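PDB 1RT8: fimbrin from Schizosaccharomyces pombe, which binds and crosslinks actin filaments through two actin-binding regions and takes part in cell polarity, cytokinesis, mating and spore formation. Local coordinates for residues 11-16 / 245-250; 69-74 / 86-91; 95-100 / 485-490; 304-309 / 381-386; 315-320 / 352-357. One frame throughout, in Å; residues are numbered along the deposited sequence.

Contact 1: 11-16 / 245-250; sequences EEERRE and AGNPKL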
# COMPACT_ATOMS: atom_id res chain seq x y z
N GLU A 11 -23.39 -6.20 -8.15
CA GLU A 11 -23.33 -7.26 -9.16
C GLU A 11 -22.17 -7.13 -10.15
O GLU A 11 -21.42 -8.08 -10.37
CB GLU A 11 -24.64 -7.32 -9.96
CG GLU A 11 -25.90 -7.64 -9.14
CD GLU A 11 -26.19 -6.59 -8.07
OE1 GLU A 11 -25.98 -5.38 -8.34
OE2 GLU A 11 -26.62 -6.97 -6.96
N GLU A 12 -22.04 -5.95 -10.76
CA GLU A 12 -20.99 -5.74 -11.75
C GLU A 12 -19.59 -5.78 -11.17
O GLU A 12 -18.69 -6.40 -11.74
CB GLU A 12 -21.20 -4.40 -12.47
CG GLU A 12 -22.55 -4.29 -13.16
CD GLU A 12 -22.42 -3.74 -14.57
OE1 GLU A 12 -21.89 -4.46 -15.45
OE2 GLU A 12 -22.84 -2.59 -14.80
N GLU A 13 -19.40 -5.12 -10.04
CA GLU A 13 -18.09 -5.11 -9.39
C GLU A 13 -17.63 -6.55 -9.18
O GLU A 13 -16.51 -6.92 -9.54
CB GLU A 13 -18.16 -4.37 -8.06
CG GLU A 13 -18.11 -2.87 -8.19
CD GLU A 13 -18.39 -2.15 -6.89
OE1 GLU A 13 -17.87 -2.59 -5.84
OE2 GLU A 13 -19.12 -1.14 -6.91
N ARG A 14 -18.52 -7.37 -8.63
CA ARG A 14 -18.19 -8.77 -8.38
C ARG A 14 -17.84 -9.49 -9.68
O ARG A 14 -16.82 -10.16 -9.78
CB ARG A 14 -19.36 -9.49 -7.70
CG ARG A 14 -19.12 -10.98 -7.48
CD ARG A 14 -20.21 -11.57 -6.60
NE ARG A 14 -21.54 -11.24 -7.09
CZ ARG A 14 -22.04 -11.67 -8.25
NH1 ARG A 14 -21.31 -12.45 -9.04
NH2 ARG A 14 -23.26 -11.31 -8.62
N ARG A 15 -18.70 -9.33 -10.69
CA ARG A 15 -18.47 -9.97 -11.98
C ARG A 15 -17.15 -9.55 -12.60
O ARG A 15 -16.29 -10.39 -12.91
CB ARG A 15 -19.60 -9.66 -12.95
CG ARG A 15 -19.43 -10.33 -14.31
CD ARG A 15 -20.48 -9.91 -15.34
NE ARG A 15 -21.83 -10.35 -15.00
CZ ARG A 15 -22.64 -9.71 -14.15
NH1 ARG A 15 -22.23 -8.59 -13.56
NH2 ARG A 15 -23.86 -10.17 -13.91
N GLU A 16 -16.98 -8.24 -12.79
CA GLU A 16 -15.77 -7.72 -13.40
C GLU A 16 -14.51 -8.04 -12.61
O GLU A 16 -13.50 -8.42 -13.20
CB GLU A 16 -15.90 -6.20 -13.61
CG GLU A 16 -17.09 -5.78 -14.48
CD GLU A 16 -17.20 -6.58 -15.77
OE1 GLU A 16 -16.16 -6.81 -16.43
OE2 GLU A 16 -18.32 -6.97 -16.14
N ALA A 245 -24.21 4.21 -14.78
CA ALA A 245 -24.47 4.17 -13.34
C ALA A 245 -23.40 4.96 -12.59
O ALA A 245 -23.53 5.22 -11.40
CB ALA A 245 -24.49 2.73 -12.85
N GLY A 246 -22.34 5.35 -13.29
CA GLY A 246 -21.27 6.11 -12.66
C GLY A 246 -20.48 5.35 -11.60
O GLY A 246 -20.06 5.93 -10.60
N ASN A 247 -20.26 4.06 -11.82
CA ASN A 247 -19.50 3.27 -10.85
C ASN A 247 -18.07 3.80 -10.76
O ASN A 247 -17.29 3.71 -11.71
CB ASN A 247 -19.51 1.80 -11.26
CG ASN A 247 -19.01 0.90 -10.15
OD1 ASN A 247 -17.82 0.92 -9.81
ND2 ASN A 247 -19.91 0.12 -9.57
N PRO A 248 -17.72 4.38 -9.60
CA PRO A 248 -16.39 4.95 -9.34
C PRO A 248 -15.23 3.99 -9.61
O PRO A 248 -14.22 4.37 -10.20
CB PRO A 248 -16.46 5.34 -7.87
CG PRO A 248 -17.92 5.52 -7.61
CD PRO A 248 -18.54 4.40 -8.38
N LYS A 249 -15.38 2.75 -9.16
CA LYS A 249 -14.35 1.74 -9.31
C LYS A 249 -14.14 1.26 -10.74
O LYS A 249 -13.02 1.33 -11.27
CB LYS A 249 -14.67 0.54 -8.42
CG LYS A 249 -15.00 0.90 -6.97
CD LYS A 249 -15.34 -0.33 -6.16
CE LYS A 249 -15.70 0.02 -4.74
NZ LYS A 249 -16.15 -1.20 -4.02
N LEU A 250 -15.20 0.77 -11.37
CA LEU A 250 -15.08 0.27 -12.73
C LEU A 250 -14.64 1.37 -13.69
O LEU A 250 -13.88 1.11 -14.62
CB LEU A 250 -16.40 -0.36 -13.19
CG LEU A 250 -16.85 -1.52 -12.30
CD1 LEU A 250 -18.22 -2.03 -12.75
CD2 LEU A 250 -15.82 -2.63 -12.35
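The carboxylate of Glu-13 meets two polar side chains of 245-250, one at each oxygen. Glu-13 OE1 forms a salt bridge with Lys-249 NZ at 2.9 Å, the ammonium lying above the carboxylate plane, while the lysine chain crosses the glutamate at about a right angle and brings Lys-249 CD to 3.4 Å from OE1. Glu-13 OE2 accepts from Asn-247 ND2 at 3.0 Å through its anti lone pair, with the amide and carboxylate planes 81° apart. The same asparagine is an N-cap: Asn-247 OD1 takes Leu-250 N in a nearly straight bond of 3.1 Å. Its amide group thus caps helix 248-261 with the oxygen and holds Glu-13 with the nitrogen. An alanine in place of Glu-13 would probably leave Lys-249 NZ without this countercharge and the Asn-247 amide less firmly fixed in rotation. Apolar contact comes from Leu-250, whose CD1 touches Glu-12 CB and whose CD2 touches Glu-16 CB, both at 3.8 Å; the Glu-12 carboxylate is hydrogen-bonded to Thr-239 and Thr-241. The contact joins the first and second calponin-homology domains of actin-binding region 1: helix 11-25 lies against the start of helix 248-261, with Ala-242 of helix 240-244 also touching Leu-250 and Glu-12.

Contact 2: 69-74 / 86-91; sequences RVLNKQ and IENNNV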
# COMPACT_ATOMS: atom_id res chain seq x y z
N ARG A 69 6.85 -19.10 -1.50
CA ARG A 69 7.30 -20.34 -0.88
C ARG A 69 6.91 -20.43 0.60
O ARG A 69 7.15 -21.46 1.23
CB ARG A 69 8.81 -20.49 -1.03
CG ARG A 69 9.25 -20.62 -2.48
CD ARG A 69 10.75 -20.55 -2.56
NE ARG A 69 11.25 -19.35 -1.90
CZ ARG A 69 12.54 -19.11 -1.68
NH1 ARG A 69 13.45 -20.00 -2.05
NH2 ARG A 69 12.91 -17.99 -1.07
N VAL A 70 6.33 -19.36 1.16
CA VAL A 70 5.91 -19.38 2.57
C VAL A 70 4.46 -19.85 2.69
O VAL A 70 3.98 -20.19 3.77
CB VAL A 70 6.00 -17.98 3.26
CG1 VAL A 70 7.39 -17.40 3.13
CG2 VAL A 70 4.95 -17.04 2.68
N LEU A 71 3.75 -19.85 1.56
CA LEU A 71 2.35 -20.25 1.55
C LEU A 71 2.14 -21.75 1.51
O LEU A 71 2.89 -22.47 0.85
CB LEU A 71 1.64 -19.63 0.34
CG LEU A 71 1.66 -18.11 0.22
CD1 LEU A 71 1.19 -17.70 -1.17
CD2 LEU A 71 0.78 -17.51 1.30
N ASN A 72 1.12 -22.21 2.23
CA ASN A 72 0.76 -23.63 2.23
C ASN A 72 0.04 -23.78 0.90
O ASN A 72 -0.92 -23.05 0.63
CB ASN A 72 -0.18 -23.94 3.38
CG ASN A 72 0.45 -23.67 4.72
OD1 ASN A 72 1.55 -24.14 4.99
ND2 ASN A 72 -0.23 -22.91 5.57
N LYS A 73 0.48 -24.73 0.07
CA LYS A 73 -0.11 -24.88 -1.25
C LYS A 73 -0.93 -26.11 -1.61
O LYS A 73 -0.71 -26.71 -2.66
CB LYS A 73 0.99 -24.70 -2.30
CG LYS A 73 1.68 -23.35 -2.23
CD LYS A 73 2.86 -23.26 -3.17
CE LYS A 73 3.54 -21.91 -3.06
NZ LYS A 73 4.74 -21.81 -3.95
N GLN A 74 -1.89 -26.48 -0.78
CA GLN A 74 -2.74 -27.63 -1.09
C GLN A 74 -4.20 -27.20 -1.27
O GLN A 74 -4.80 -26.63 -0.36
CB GLN A 74 -2.64 -28.69 0.01
CG GLN A 74 -3.14 -30.06 -0.40
CD GLN A 74 -2.48 -30.57 -1.66
OE1 GLN A 74 -1.41 -30.08 -2.05
NE2 GLN A 74 -3.09 -31.56 -2.31
N ILE A 86 -5.23 -19.99 7.93
CA ILE A 86 -4.95 -18.83 8.77
C ILE A 86 -3.54 -18.30 8.54
O ILE A 86 -3.34 -17.09 8.42
CB ILE A 86 -5.13 -19.15 10.27
CG1 ILE A 86 -6.60 -19.38 10.60
CG2 ILE A 86 -4.57 -18.01 11.12
CD1 ILE A 86 -7.50 -18.18 10.34
N GLU A 87 -2.56 -19.21 8.48
CA GLU A 87 -1.17 -18.84 8.23
C GLU A 87 -1.10 -18.09 6.91
O GLU A 87 -0.53 -17.01 6.83
CB GLU A 87 -0.27 -20.08 8.16
CG GLU A 87 -0.19 -20.90 9.46
CD GLU A 87 0.69 -22.13 9.33
OE1 GLU A 87 0.55 -22.87 8.34
OE2 GLU A 87 1.54 -22.35 10.22
N ASN A 88 -1.69 -18.66 5.87
CA ASN A 88 -1.71 -18.02 4.56
C ASN A 88 -2.42 -16.67 4.64
O ASN A 88 -1.97 -15.68 4.06
CB ASN A 88 -2.43 -18.91 3.54
CG ASN A 88 -1.58 -20.08 3.06
OD1 ASN A 88 -0.45 -20.26 3.50
ND2 ASN A 88 -2.12 -20.87 2.13
N ASN A 89 -3.54 -16.62 5.35
CA ASN A 89 -4.28 -15.37 5.45
C ASN A 89 -3.53 -14.30 6.22
O ASN A 89 -3.73 -13.11 5.98
CB ASN A 89 -5.68 -15.62 6.02
CG ASN A 89 -6.57 -16.35 5.03
OD1 ASN A 89 -6.35 -16.28 3.82
ND2 ASN A 89 -7.59 -17.03 5.53
N ASN A 90 -2.66 -14.71 7.14
CA ASN A 90 -1.85 -13.75 7.88
C ASN A 90 -0.92 -13.05 6.88
O ASN A 90 -0.69 -11.84 6.96
CB ASN A 90 -1.01 -14.44 8.95
CG ASN A 90 -1.81 -14.80 10.18
OD1 ASN A 90 -2.93 -14.32 10.37
ND2 ASN A 90 -1.24 -15.63 11.04
N VAL A 91 -0.37 -13.84 5.96
CA VAL A 91 0.53 -13.31 4.93
C VAL A 91 -0.21 -12.32 4.03
O VAL A 91 0.31 -11.26 3.69
CB VAL A 91 1.10 -14.45 4.04
CG1 VAL A 91 1.89 -13.86 2.89
CG2 VAL A 91 1.99 -15.37 4.87
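Asn-88 grips the backbone of Asn-72 with both ends of its amide, a pair of side-chain-to-backbone hydrogen bonds within the first calponin-homology domain that ties the loop 69-74 to helix 82-99. Asn-88 OD1 accepts from Asn-72 N at 2.8 Å, in the carbonyl plane and on a lone pair, and Asn-88 ND2 donates to Asn-72 O at 2.9 Å. Asn-72 answers with its own side chain: ND2 gives a hydrogen bond to Glu-87 OE1 at 2.9 Å, on the anti side and slightly out of the carboxylate plane. An alanine in place of Asn-88 would probably leave the N-H and the carbonyl of Asn-72 without these mates and the loop less firmly held on the helix. Beside the polar bonds, Leu-71 CD2 comes within 4.1 Å of Val-91 CB. Further out, Asp-50 O also accepts from Asn-88 ND2 and Lys-84 O from Asn-72 ND2, so each amide is held by a further bond; Tyr-455 OH of the fourth calponin-homology domain binds the other Glu-87 oxygen. Helix 467-483 of that domain packs against Val-70 and Val-91. With its CG2 between the backbone N and the carbonyl carbon, Val-70 sets that methyl 4.0 Å from Val-91 CG2.

Contact 3: 95-100 / 485-490; sequences SAKAMG and GAVIFI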
# COMPACT_ATOMS: atom_id res chain seq x y z
N SER A 95 0.56 -8.26 4.35
CA SER A 95 1.23 -7.75 3.17
C SER A 95 0.39 -6.56 2.69
O SER A 95 0.91 -5.49 2.39
CB SER A 95 1.29 -8.81 2.06
OG SER A 95 2.15 -9.88 2.41
N ALA A 96 -0.92 -6.77 2.63
CA ALA A 96 -1.85 -5.73 2.18
C ALA A 96 -1.66 -4.45 2.98
O ALA A 96 -1.69 -3.36 2.42
CB ALA A 96 -3.29 -6.22 2.30
N LYS A 97 -1.45 -4.58 4.28
CA LYS A 97 -1.25 -3.42 5.15
C LYS A 97 -0.01 -2.61 4.81
O LYS A 97 0.04 -1.42 5.11
CB LYS A 97 -1.14 -3.84 6.62
CG LYS A 97 -2.44 -4.21 7.28
CD LYS A 97 -2.23 -4.46 8.76
CE LYS A 97 -3.56 -4.63 9.49
NZ LYS A 97 -3.37 -4.92 10.94
N ALA A 98 0.98 -3.24 4.19
CA ALA A 98 2.24 -2.56 3.86
C ALA A 98 2.44 -2.15 2.41
O ALA A 98 3.49 -1.62 2.05
CB ALA A 98 3.41 -3.43 4.29
N MET A 99 1.44 -2.38 1.57
CA MET A 99 1.55 -2.03 0.16
C MET A 99 1.36 -0.54 -0.09
O MET A 99 1.90 0.00 -1.05
CB MET A 99 0.54 -2.83 -0.64
CG MET A 99 0.85 -4.31 -0.64
SD MET A 99 -0.52 -5.30 -1.18
CE MET A 99 -0.54 -4.91 -2.93
N GLY A 100 0.60 0.10 0.77
CA GLY A 100 0.33 1.52 0.61
C GLY A 100 -0.92 1.70 -0.22
O GLY A 100 -1.21 0.89 -1.10
N GLY A 485 2.23 -13.03 11.77
CA GLY A 485 1.37 -11.93 12.19
C GLY A 485 2.09 -10.60 12.40
O GLY A 485 1.49 -9.65 12.89
N ALA A 486 3.35 -10.52 12.01
CA ALA A 486 4.12 -9.29 12.17
C ALA A 486 3.69 -8.19 11.21
O ALA A 486 3.49 -8.43 10.02
CB ALA A 486 5.60 -9.58 12.00
N VAL A 487 3.57 -6.97 11.72
CA VAL A 487 3.20 -5.81 10.91
C VAL A 487 4.53 -5.15 10.54
O VAL A 487 5.20 -4.56 11.39
CB VAL A 487 2.31 -4.83 11.71
CG1 VAL A 487 2.14 -3.52 10.95
CG2 VAL A 487 0.94 -5.46 11.94
N ILE A 488 4.90 -5.28 9.27
CA ILE A 488 6.17 -4.76 8.77
C ILE A 488 5.99 -3.75 7.64
O ILE A 488 5.27 -4.02 6.67
CB ILE A 488 7.04 -5.93 8.25
CG1 ILE A 488 7.23 -6.94 9.38
CG2 ILE A 488 8.38 -5.43 7.75
CD1 ILE A 488 7.81 -8.24 8.94
N PHE A 489 6.64 -2.61 7.76
CA PHE A 489 6.53 -1.56 6.76
C PHE A 489 7.79 -1.35 5.93
O PHE A 489 7.85 -0.41 5.14
CB PHE A 489 6.11 -0.24 7.41
CG PHE A 489 4.74 -0.27 8.02
CD1 PHE A 489 4.56 -0.02 9.38
CD2 PHE A 489 3.63 -0.56 7.24
CE1 PHE A 489 3.29 -0.06 9.95
CE2 PHE A 489 2.34 -0.60 7.81
CZ PHE A 489 2.18 -0.35 9.17
N ILE A 490 8.79 -2.20 6.12
CA ILE A 490 10.02 -2.08 5.35
C ILE A 490 10.02 -3.05 4.17
O ILE A 490 9.14 -3.90 4.06
CB ILE A 490 11.27 -2.39 6.21
CG1 ILE A 490 11.19 -3.81 6.79
CG2 ILE A 490 11.39 -1.37 7.32
CD1 ILE A 490 12.49 -4.27 7.44
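Ala-98 points its methyl at the backbone of 485-490, where Ala-98 CB lies 3.1 Å from Ile-488 O, close for a carbon and an oxygen. Ala-98 CB is also 4.1 Å from Phe-489 CD2, oblique to the ring. The phenylalanine reaches Lys-97 through its rim: Phe-489 CE2 stands 3.6 Å from Lys-97 O, and that carbonyl oxygen lies at the ring edge, in its plane, where the aromatic C-H groups carry partial positive charge. The first torsion (chi1 -65°) puts Phe-489 CG beside its own backbone N, while the far rim of the ring, at CE2, comes nearer to 95-100. No hydrogen bond links the two segments; carbon-to-carbonyl-oxygen contacts are joined by the apolar touch of Ala-98 on Phe-489. They join the C-terminal part of helix 82-99, in the first calponin-homology domain, to the loop between helices 467-483 and 492-496 in the fourth, and so bring the two actin-binding regions of the core together. Ile-488 O does have a polar partner in Arg-482 NH2, and the Arg-482 side chain also touches Ala-98. Phe-489 packs in addition on Val-289, Leu-292 and Ser-296 of helix 282-296. At the margin Lys-97 is extended beyond CG, and Lys-97 NZ comes no nearer than 4.5 Å to Val-487 CG2.

Contact 4: 304-309 / 381-386; sequences HDFFNN and LTLALV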
# COMPACT_ATOMS: atom_id res chain seq x y z
N HIS A 304 1.28 11.70 1.23
CA HIS A 304 1.80 11.34 -0.09
C HIS A 304 3.11 12.08 -0.35
O HIS A 304 3.78 11.86 -1.37
CB HIS A 304 0.76 11.66 -1.18
CG HIS A 304 -0.45 10.77 -1.11
ND1 HIS A 304 -0.41 9.45 -1.51
CD2 HIS A 304 -1.69 10.98 -0.63
CE1 HIS A 304 -1.58 8.88 -1.26
NE2 HIS A 304 -2.38 9.79 -0.73
N ASP A 305 3.48 12.93 0.60
CA ASP A 305 4.70 13.73 0.53
C ASP A 305 5.14 14.03 1.98
O ASP A 305 4.79 15.07 2.54
CB ASP A 305 4.44 15.03 -0.23
CG ASP A 305 5.72 15.78 -0.57
OD1 ASP A 305 6.78 15.37 -0.06
OD2 ASP A 305 5.67 16.76 -1.33
N PHE A 306 5.89 13.10 2.55
CA PHE A 306 6.38 13.17 3.93
C PHE A 306 7.06 14.48 4.32
O PHE A 306 6.83 15.00 5.42
CB PHE A 306 7.36 12.01 4.18
CG PHE A 306 7.90 11.94 5.59
CD1 PHE A 306 7.23 11.23 6.58
CD2 PHE A 306 9.12 12.55 5.92
CE1 PHE A 306 7.77 11.12 7.87
CE2 PHE A 306 9.66 12.45 7.20
CZ PHE A 306 8.98 11.73 8.17
N PHE A 307 7.89 15.02 3.44
CA PHE A 307 8.61 16.24 3.76
C PHE A 307 7.84 17.55 3.62
O PHE A 307 8.42 18.62 3.78
CB PHE A 307 9.92 16.29 2.96
CG PHE A 307 10.87 15.19 3.33
CD1 PHE A 307 11.10 14.13 2.46
CD2 PHE A 307 11.49 15.18 4.57
CE1 PHE A 307 11.93 13.08 2.83
CE2 PHE A 307 12.32 14.14 4.95
CZ PHE A 307 12.54 13.09 4.08
N ASN A 308 6.55 17.46 3.34
CA ASN A 308 5.71 18.65 3.25
C ASN A 308 4.40 18.47 4.00
O ASN A 308 3.87 19.44 4.55
CB ASN A 308 5.42 19.02 1.79
CG ASN A 308 6.61 19.71 1.12
OD1 ASN A 308 7.03 20.80 1.52
ND2 ASN A 308 7.16 19.06 0.09
N ASN A 309 3.88 17.25 4.04
CA ASN A 309 2.61 16.99 4.70
C ASN A 309 2.58 17.09 6.24
O ASN A 309 1.50 17.05 6.83
CB ASN A 309 2.07 15.61 4.30
CG ASN A 309 1.86 15.46 2.80
OD1 ASN A 309 1.83 16.45 2.05
ND2 ASN A 309 1.71 14.22 2.35
N LEU A 381 15.52 16.61 10.80
CA LEU A 381 14.79 16.76 12.05
C LEU A 381 13.34 16.24 11.98
O LEU A 381 12.79 15.83 13.00
CB LEU A 381 14.84 18.22 12.51
CG LEU A 381 16.28 18.75 12.65
CD1 LEU A 381 16.27 20.19 13.16
CD2 LEU A 381 17.09 17.86 13.60
N THR A 382 12.74 16.24 10.80
CA THR A 382 11.37 15.72 10.67
C THR A 382 11.44 14.20 10.80
O THR A 382 10.60 13.59 11.46
CB THR A 382 10.73 16.10 9.32
OG1 THR A 382 10.59 17.52 9.23
CG2 THR A 382 9.34 15.47 9.20
N LEU A 383 12.45 13.59 10.19
CA LEU A 383 12.64 12.14 10.28
C LEU A 383 12.98 11.75 11.72
O LEU A 383 12.52 10.73 12.22
CB LEU A 383 13.77 11.69 9.36
CG LEU A 383 13.54 11.65 7.86
CD1 LEU A 383 14.88 11.50 7.17
CD2 LEU A 383 12.62 10.47 7.49
N ALA A 384 13.79 12.57 12.38
CA ALA A 384 14.19 12.29 13.75
C ALA A 384 12.99 12.31 14.70
O ALA A 384 12.88 11.45 15.59
CB ALA A 384 15.25 13.31 14.21
N LEU A 385 12.10 13.28 14.53
CA LEU A 385 10.92 13.36 15.40
C LEU A 385 9.98 12.18 15.16
O LEU A 385 9.51 11.56 16.11
CB LEU A 385 10.17 14.68 15.18
CG LEU A 385 8.79 14.80 15.84
CD1 LEU A 385 8.91 14.62 17.35
CD2 LEU A 385 8.19 16.17 15.52
N VAL A 386 9.69 11.86 13.90
CA VAL A 386 8.80 10.73 13.66
C VAL A 386 9.45 9.45 14.18
O VAL A 386 8.77 8.61 14.78
CB VAL A 386 8.44 10.58 12.17
CG1 VAL A 386 7.61 9.33 11.95
CG2 VAL A 386 7.66 11.80 11.69
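Within the third calponin-homology domain, the short, weakly bonded helix 306-309 sets two consecutive phenylalanines against the long helix 379-397. Phe-306 points toward that helix, its CG anti to the backbone N (chi1 -178°), and meets three residues with the far end of its ring. Phe-306 CE2 lies 3.6 Å from Thr-382 CG2 and equally far from Leu-383 CD2, while Phe-306 CZ is 3.8 Å from Val-386 CG2. Thr-382 and Val-386, one helical turn apart, each reach toward the ring tip to tip; Leu-383 crosses it obliquely. The threonine offers its methyl here, and its OG1 is hydrogen-bonded to Ser-378 O, just ahead of the helix.

Phe-307 takes a different first torsion, CG anti to the carbonyl carbon (chi1 -64°), and Phe-307 CE2 is 4.0 Å from Leu-383 CG, which sits at the ring edge near its plane. The two phenylalanines also meet each other: Phe-306 CD2 stands 3.7 Å above the Phe-307 plane, over the ring centre, while Phe-307 CD2 lies at the edge of the Phe-306 ring, in its plane. They form a T-shaped (edge-to-face) pair, the edge of Phe-306 on the face of Phe-307, and Leu-383 touches both rings. Helix 282-296 adds Phe-290 and Thr-291 against Phe-306 and Ala-287 against Phe-307, and Arg-379 makes a cation-pi contact with Phe-307.

No hydrogen bond crosses between the segments. Their attachment rests on the fit of aromatic carbons to aliphatic carbons, mostly methyls, so the short helix is probably held here by shape and burial of apolar surface, with little demand on direction.

Contact 5: 315-320 / 352-357; sequences ILLQAY and CNYAVD. With SO4 (sulfate ion), chain D.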
# COMPACT_ATOMS: atom_id res chain seq x y z
N ILE A 315 -0.92 16.38 11.17
CA ILE A 315 -0.70 14.94 11.03
C ILE A 315 -0.02 14.38 12.27
O ILE A 315 -0.45 13.37 12.81
CB ILE A 315 0.19 14.64 9.80
CG1 ILE A 315 -0.55 15.02 8.52
CG2 ILE A 315 0.62 13.17 9.79
CD1 ILE A 315 -1.84 14.28 8.29
N LEU A 316 1.03 15.05 12.74
CA LEU A 316 1.74 14.61 13.93
C LEU A 316 0.83 14.59 15.16
O LEU A 316 0.84 13.64 15.95
CB LEU A 316 2.96 15.51 14.19
CG LEU A 316 4.13 15.32 13.20
CD1 LEU A 316 5.16 16.42 13.37
CD2 LEU A 316 4.76 13.97 13.43
N LEU A 317 0.03 15.65 15.32
CA LEU A 317 -0.87 15.74 16.45
C LEU A 317 -1.89 14.61 16.42
O LEU A 317 -2.23 14.05 17.46
CB LEU A 317 -1.54 17.11 16.48
CG LEU A 317 -0.55 18.24 16.82
CD1 LEU A 317 -1.22 19.60 16.70
CD2 LEU A 317 -0.00 18.03 18.22
N GLN A 318 -2.38 14.26 15.24
CA GLN A 318 -3.34 13.17 15.13
C GLN A 318 -2.69 11.86 15.56
O GLN A 318 -3.31 11.07 16.28
CB GLN A 318 -3.85 13.02 13.70
CG GLN A 318 -4.80 14.12 13.26
CD GLN A 318 -5.15 13.98 11.79
OE1 GLN A 318 -5.68 12.96 11.35
NE2 GLN A 318 -4.85 15.02 11.02
N ALA A 319 -1.45 11.65 15.13
CA ALA A 319 -0.71 10.44 15.46
C ALA A 319 -0.62 10.27 16.98
O ALA A 319 -0.89 9.18 17.49
CB ALA A 319 0.71 10.50 14.86
N TYR A 320 -0.25 11.34 17.68
CA TYR A 320 -0.15 11.29 19.14
C TYR A 320 -1.45 10.79 19.76
O TYR A 320 -1.42 9.98 20.68
CB TYR A 320 0.14 12.67 19.75
CG TYR A 320 1.59 13.09 19.74
CD1 TYR A 320 2.03 14.11 18.90
CD2 TYR A 320 2.53 12.45 20.56
CE1 TYR A 320 3.37 14.49 18.87
CE2 TYR A 320 3.89 12.83 20.53
CZ TYR A 320 4.29 13.85 19.68
OH TYR A 320 5.60 14.24 19.62
N CYS A 352 3.32 22.87 15.59
CA CYS A 352 4.51 22.04 15.67
C CYS A 352 5.23 22.16 17.02
O CYS A 352 5.79 21.18 17.50
CB CYS A 352 5.46 22.37 14.51
SG CYS A 352 4.81 21.83 12.90
N ASN A 353 5.20 23.34 17.63
CA ASN A 353 5.84 23.51 18.94
C ASN A 353 5.11 22.61 19.95
O ASN A 353 5.72 22.02 20.83
CB ASN A 353 5.75 24.97 19.42
CG ASN A 353 6.71 25.89 18.68
OD1 ASN A 353 7.68 25.44 18.07
ND2 ASN A 353 6.45 27.18 18.76
N TYR A 354 3.80 22.53 19.79
CA TYR A 354 2.96 21.71 20.66
C TYR A 354 3.28 20.23 20.43
O TYR A 354 3.44 19.46 21.38
CB TYR A 354 1.49 22.01 20.37
CG TYR A 354 0.47 21.33 21.27
CD1 TYR A 354 0.77 21.02 22.60
CD2 TYR A 354 -0.80 21.03 20.79
CE1 TYR A 354 -0.18 20.41 23.43
CE2 TYR A 354 -1.75 20.43 21.61
CZ TYR A 354 -1.44 20.12 22.93
OH TYR A 354 -2.39 19.50 23.72
N ALA A 355 3.41 19.84 19.17
CA ALA A 355 3.73 18.46 18.83
C ALA A 355 5.06 18.04 19.45
O ALA A 355 5.19 16.93 19.97
CB ALA A 355 3.77 18.29 17.32
N VAL A 356 6.05 18.92 19.39
CA VAL A 356 7.37 18.63 19.95
C VAL A 356 7.32 18.47 21.47
O VAL A 356 7.94 17.56 22.02
CB VAL A 356 8.38 19.72 19.55
CG1 VAL A 356 9.67 19.61 20.36
CG2 VAL A 356 8.71 19.57 18.05
N ASP A 357 6.57 19.35 22.14
CA ASP A 357 6.45 19.27 23.59
C ASP A 357 5.73 17.99 24.04
O ASP A 357 6.10 17.39 25.04
CB ASP A 357 5.71 20.49 24.13
CG ASP A 357 6.60 21.72 24.23
OD1 ASP A 357 7.83 21.57 24.16
OD2 ASP A 357 6.07 22.83 24.41
S SO4 D . 10.25 27.63 18.10
O1 SO4 D . 9.95 26.57 16.90
O2 SO4 D . 11.53 28.22 17.77
O3 SO4 D . 9.29 28.52 18.17
O4 SO4 D . 10.40 26.77 19.25
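Ala-355 is the point of closest backbone approach between 315-320 and 352-357, and its small side chain probably allows it: Ala-355 CA and Leu-317 CA are 5.9 Å apart. Leu-317 CD2 lies 3.8 Å from Ala-355 CA and 3.9 Å from Ala-355 CB. The same Leu-317 methyl touches Tyr-354 CD2 at 4.0 Å, oblique to the ring, so one leucine branch meets two successive residues of the partner helix. Tyr-320 approaches the same alanine from a turn further along; Tyr-320 OH gives a weak hydrogen bond of 2.7 Å to Ala-355 O, and Tyr-320 CE1 is 4.1 Å from Ala-355 CB. The looser part of this packed side is Leu-316, which meets Ala-355 only through CB, while its side chain also packs on Leu-385 and Val-386 of helix 379-397.

The side toward solvent is different. Asn-353 is partly exposed and makes no contact with 315-320; Asn-353 ND2 donates to O3 of a sulfate ion at 3.2 Å. The ion, probably from the crystallisation liquor, is also hydrogen-bonded to Ala-372 N. Tyr-354 has its OH hydrogen-bonded to Asn-329 N.

The segment axes approach to 9.5 Å and run 32° from parallel, a packing of two helices about an alanine within the helical bundle of the third calponin-homology domain.

The five contacts spread over the four calponin-homology domains of the core. Contacts 4 and 5 belong together: both lie in the third domain, their centres are 12 Å apart, and Leu-385 CD1 lies 4.0 Å from Tyr-320 OH. Contacts 2 and 3 share helix 82-99, with centres 15 Å apart; contact 2 lies within the first domain, whereas contact 3 bridges it to the fourth. Contact 1 joins the first and second, its centre 28 Å from that of contact 3 and 40 Å from that of contact 5. Contact 3, the closest of the five to the centre of the chain, comes within about 7 Å of contact 4 between nearest atoms. The sulfate lies beside contact 5.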